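Local coordinates for protein probable porin (Pseudomonas aeruginosa, PDB 4FSP) that probably forms a pore across the outer membrane for the passage of small solutes, as a beta-barrel porin of the OprD family, at residues Leu160-Thr166 and Asp195-Gly201. Residues are numbered along the deposited sequence; the frame is centred on the assembly and turned at random.
With C8E ((hydroxyethyloxy)tri(ethyloxy)octane), chain G.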
loop_
_atom_site.group_PDB
_atom_site.type_symbol
_atom_site.label_atom_id
_atom_site.label_comp_id
_atom_site.label_asym_id
_atom_site.label_seq_id
_atom_site.Cartn_x
_atom_site.Cartn_y
_atom_site.Cartn_z
ATOM N N LEU A 160 -1.133 -18.737 4.469
ATOM C CA LEU A 160 -2.525 -18.663 4.084
ATOM C C LEU A 160 -3.154 -17.511 4.835
ATOM O O LEU A 160 -2.821 -17.251 5.999
ATOM C CB LEU A 160 -3.239 -19.948 4.489
ATOM C CG LEU A 160 -3.531 -20.956 3.391
ATOM C CD1 LEU A 160 -3.372 -22.373 3.938
ATOM C CD2 LEU A 160 -4.950 -20.717 2.907
ATOM N N ASN A 161 -4.067 -16.815 4.179
ATOM C CA ASN A 161 -4.859 -15.842 4.890
ATOM C C ASN A 161 -6.293 -15.885 4.421
ATOM O O ASN A 161 -6.588 -16.328 3.307
ATOM C CB ASN A 161 -4.296 -14.452 4.698
ATOM C CG ASN A 161 -4.320 -14.041 3.264
ATOM O OD1 ASN A 161 -3.501 -14.509 2.460
ATOM N ND2 ASN A 161 -5.286 -13.193 2.910
ATOM N N LEU A 162 -7.171 -15.410 5.295
ATOM C CA LEU A 162 -8.602 -15.384 5.070
ATOM C C LEU A 162 -9.118 -14.203 5.887
ATOM O O LEU A 162 -8.684 -14.003 7.030
ATOM C CB LEU A 162 -9.196 -16.669 5.620
ATOM C CG LEU A 162 -10.688 -16.872 5.401
ATOM C CD1 LEU A 162 -10.944 -17.056 3.914
ATOM C CD2 LEU A 162 -11.184 -18.076 6.206
ATOM N N GLY A 163 -10.023 -13.410 5.324
ATOM C CA GLY A 163 -10.490 -12.238 6.047
ATOM C C GLY A 163 -11.839 -11.704 5.607
ATOM O O GLY A 163 -12.328 -12.022 4.514
ATOM N N ARG A 164 -12.444 -10.887 6.464
ATOM C CA ARG A 164 -13.671 -10.187 6.110
ATOM C C ARG A 164 -13.690 -8.822 6.773
ATOM O O ARG A 164 -13.503 -8.713 7.989
ATOM C CB ARG A 164 -14.910 -11.002 6.491
ATOM C CG ARG A 164 -16.230 -10.230 6.333
ATOM C CD ARG A 164 -17.452 -11.113 6.578
ATOM N NE ARG A 164 -18.062 -11.538 5.319
ATOM C CZ ARG A 164 -19.360 -11.772 5.147
ATOM N NH1 ARG A 164 -20.206 -11.637 6.158
ATOM N NH2 ARG A 164 -19.810 -12.143 3.957
ATOM N N LEU A 165 -13.894 -7.783 5.964
ATOM C CA LEU A 165 -13.909 -6.412 6.454
ATOM C C LEU A 165 -15.321 -5.858 6.325
ATOM O O LEU A 165 -16.068 -6.258 5.428
ATOM C CB LEU A 165 -12.956 -5.553 5.645
ATOM C CG LEU A 165 -11.598 -6.201 5.425
ATOM C CD1 LEU A 165 -10.747 -5.313 4.553
ATOM C CD2 LEU A 165 -10.936 -6.441 6.768
ATOM N N THR A 166 -15.692 -4.950 7.221
ATOM C CA THR A 166 -17.065 -4.443 7.250
ATOM C C THR A 166 -17.189 -2.925 7.298
ATOM O O THR A 166 -18.293 -2.410 7.141
ATOM C CB THR A 166 -17.839 -4.979 8.453
ATOM O OG1 THR A 166 -17.271 -4.431 9.647
ATOM C CG2 THR A 166 -17.779 -6.497 8.503
ATOM N N ASP A 195 -21.373 -3.865 2.435
ATOM C CA ASP A 195 -21.226 -4.127 3.862
ATOM C C ASP A 195 -20.030 -5.017 4.140
ATOM O O ASP A 195 -19.527 -5.044 5.260
ATOM C CB ASP A 195 -22.465 -4.829 4.412
ATOM C CG ASP A 195 -23.703 -3.977 4.326
ATOM O OD1 ASP A 195 -23.824 -3.024 5.123
ATOM O OD2 ASP A 195 -24.563 -4.270 3.470
ATOM N N ARG A 196 -19.592 -5.760 3.126
ATOM C CA ARG A 196 -18.598 -6.802 3.330
ATOM C C ARG A 196 -17.570 -6.839 2.216
ATOM O O ARG A 196 -17.908 -6.767 1.033
ATOM C CB ARG A 196 -19.265 -8.182 3.394
ATOM C CG ARG A 196 -20.328 -8.343 4.453
ATOM C CD ARG A 196 -19.735 -8.208 5.841
ATOM N NE ARG A 196 -20.648 -8.688 6.877
ATOM C CZ ARG A 196 -21.460 -7.909 7.584
ATOM N NH1 ARG A 196 -21.480 -6.595 7.376
ATOM N NH2 ARG A 196 -22.251 -8.445 8.503
ATOM N N PHE A 197 -16.311 -6.975 2.608
ATOM C CA PHE A 197 -15.250 -7.262 1.665
ATOM C C PHE A 197 -14.591 -8.559 2.111
ATOM O O PHE A 197 -14.070 -8.637 3.220
ATOM C CB PHE A 197 -14.216 -6.135 1.639
ATOM C CG PHE A 197 -13.142 -6.329 0.597
ATOM C CD1 PHE A 197 -13.362 -5.960 -0.726
ATOM C CD2 PHE A 197 -11.918 -6.886 0.934
ATOM C CE1 PHE A 197 -12.382 -6.143 -1.701
ATOM C CE2 PHE A 197 -10.932 -7.065 -0.029
ATOM C CZ PHE A 197 -11.163 -6.696 -1.351
ATOM N N ASP A 198 -14.608 -9.573 1.256
ATOM C CA ASP A 198 -14.028 -10.858 1.610
ATOM C C ASP A 198 -12.652 -10.993 1.018
ATOM O O ASP A 198 -12.375 -10.453 -0.053
ATOM C CB ASP A 198 -14.930 -11.973 1.111
ATOM C CG ASP A 198 -16.336 -11.831 1.634
ATOM O OD1 ASP A 198 -16.482 -11.643 2.855
ATOM O OD2 ASP A 198 -17.288 -11.869 0.833
ATOM N N LEU A 199 -11.777 -11.704 1.717
ATOM C CA LEU A 199 -10.456 -11.961 1.164
ATOM C C LEU A 199 -9.913 -13.327 1.551
ATOM O O LEU A 199 -10.226 -13.860 2.609
ATOM C CB LEU A 199 -9.478 -10.846 1.541
ATOM C CG LEU A 199 -9.224 -10.655 3.034
ATOM C CD1 LEU A 199 -7.960 -11.401 3.436
ATOM C CD2 LEU A 199 -9.139 -9.148 3.409
ATOM N N ALA A 200 -9.081 -13.880 0.679
ATOM C CA ALA A 200 -8.436 -15.150 0.938
ATOM C C ALA A 200 -7.189 -15.175 0.090
ATOM O O ALA A 200 -7.180 -14.658 -1.029
ATOM C CB ALA A 200 -9.347 -16.303 0.553
ATOM N N GLY A 201 -6.133 -15.780 0.611
ATOM C CA GLY A 201 -4.925 -15.845 -0.160
ATOM C C GLY A 201 -3.942 -16.898 0.288
ATOM O O GLY A 201 -4.115 -17.576 1.314
HETATM C C1 C8E G . -18.964 -14.290 -6.443
HETATM C C2 C8E G . -19.138 -15.683 -5.865
HETATM C C3 C8E G . -18.181 -16.626 -6.569
HETATM C C4 C8E G . -17.383 -17.403 -5.535
HETATM C C5 C8E G . -15.898 -17.296 -5.841
HETATM C C6 C8E G . -15.072 -17.614 -4.607
HETATM C C7 C8E G . -13.666 -18.028 -5.020
HETATM C C8 C8E G . -12.701 -17.881 -3.859
HETATM O O9 C8E G . -11.786 -18.957 -3.817
HETATM C C10 C8E G . -10.484 -18.530 -3.472
HETATM C C11 C8E G . -9.762 -19.617 -2.683
HETATM O O12 C8E G . -8.441 -19.205 -2.410
HETATM C C13 C8E G . -7.737 -20.129 -1.608
HETATM C C14 C8E G . -6.604 -19.430 -0.861
#
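Asn-161 to Leu-165 run antiparallel to Phe-197 to Gly-201 as neighbouring strands in the wall of the porin beta-barrel. Three pairs, Asn-161 with Gly-201, Gly-163 with Leu-199 and Leu-165 with Phe-197, are each joined by two backbone hydrogen bonds; Gly-163 N to Leu-199 O is 2.8 Å. At the non-hydrogen-bonded pairs the alpha carbons supply CA-H...O contacts, such as Arg-164 CA to Phe-197 O at 3.3 Å.

Leu-162 CD1 meets Ala-200 CB at 3.8 Å on the face along which a bound detergent lies, consistent with the membrane-facing surface. On the other face, consistent with the barrel interior, Leu-165 CD1 sits obliquely against the Phe-197 ring, 4.1 Å from CD2, and also approaches Leu-199 CD2. Leu-199 holds CG between its backbone N and carbonyl carbon (chi1 62°), which carries CD1 over Gly-163, 3.4 Å from its N. From loops, Leu-126 and Ile-133 touch Leu-165, and Leu-130 touches Leu-199.

Charges gather beside Leu-162 and Ala-200. Arg-164 forms a salt bridge with Asp-198, guanidinium and carboxylate nearly coplanar, and its NH2 a further one with Glu-220. Arg-196 CG lies over the centre of the Arg-164 guanidinium, 3.6 Å above it. Two donors, Arg-164 NH1 and Arg-196 NE, come within 3.1 Å, probably offset by the acids alongside. At its edge, Arg-164 NE reaches Asp-198 OD1 at 2.9 Å, with an N-H...O angle of 169°.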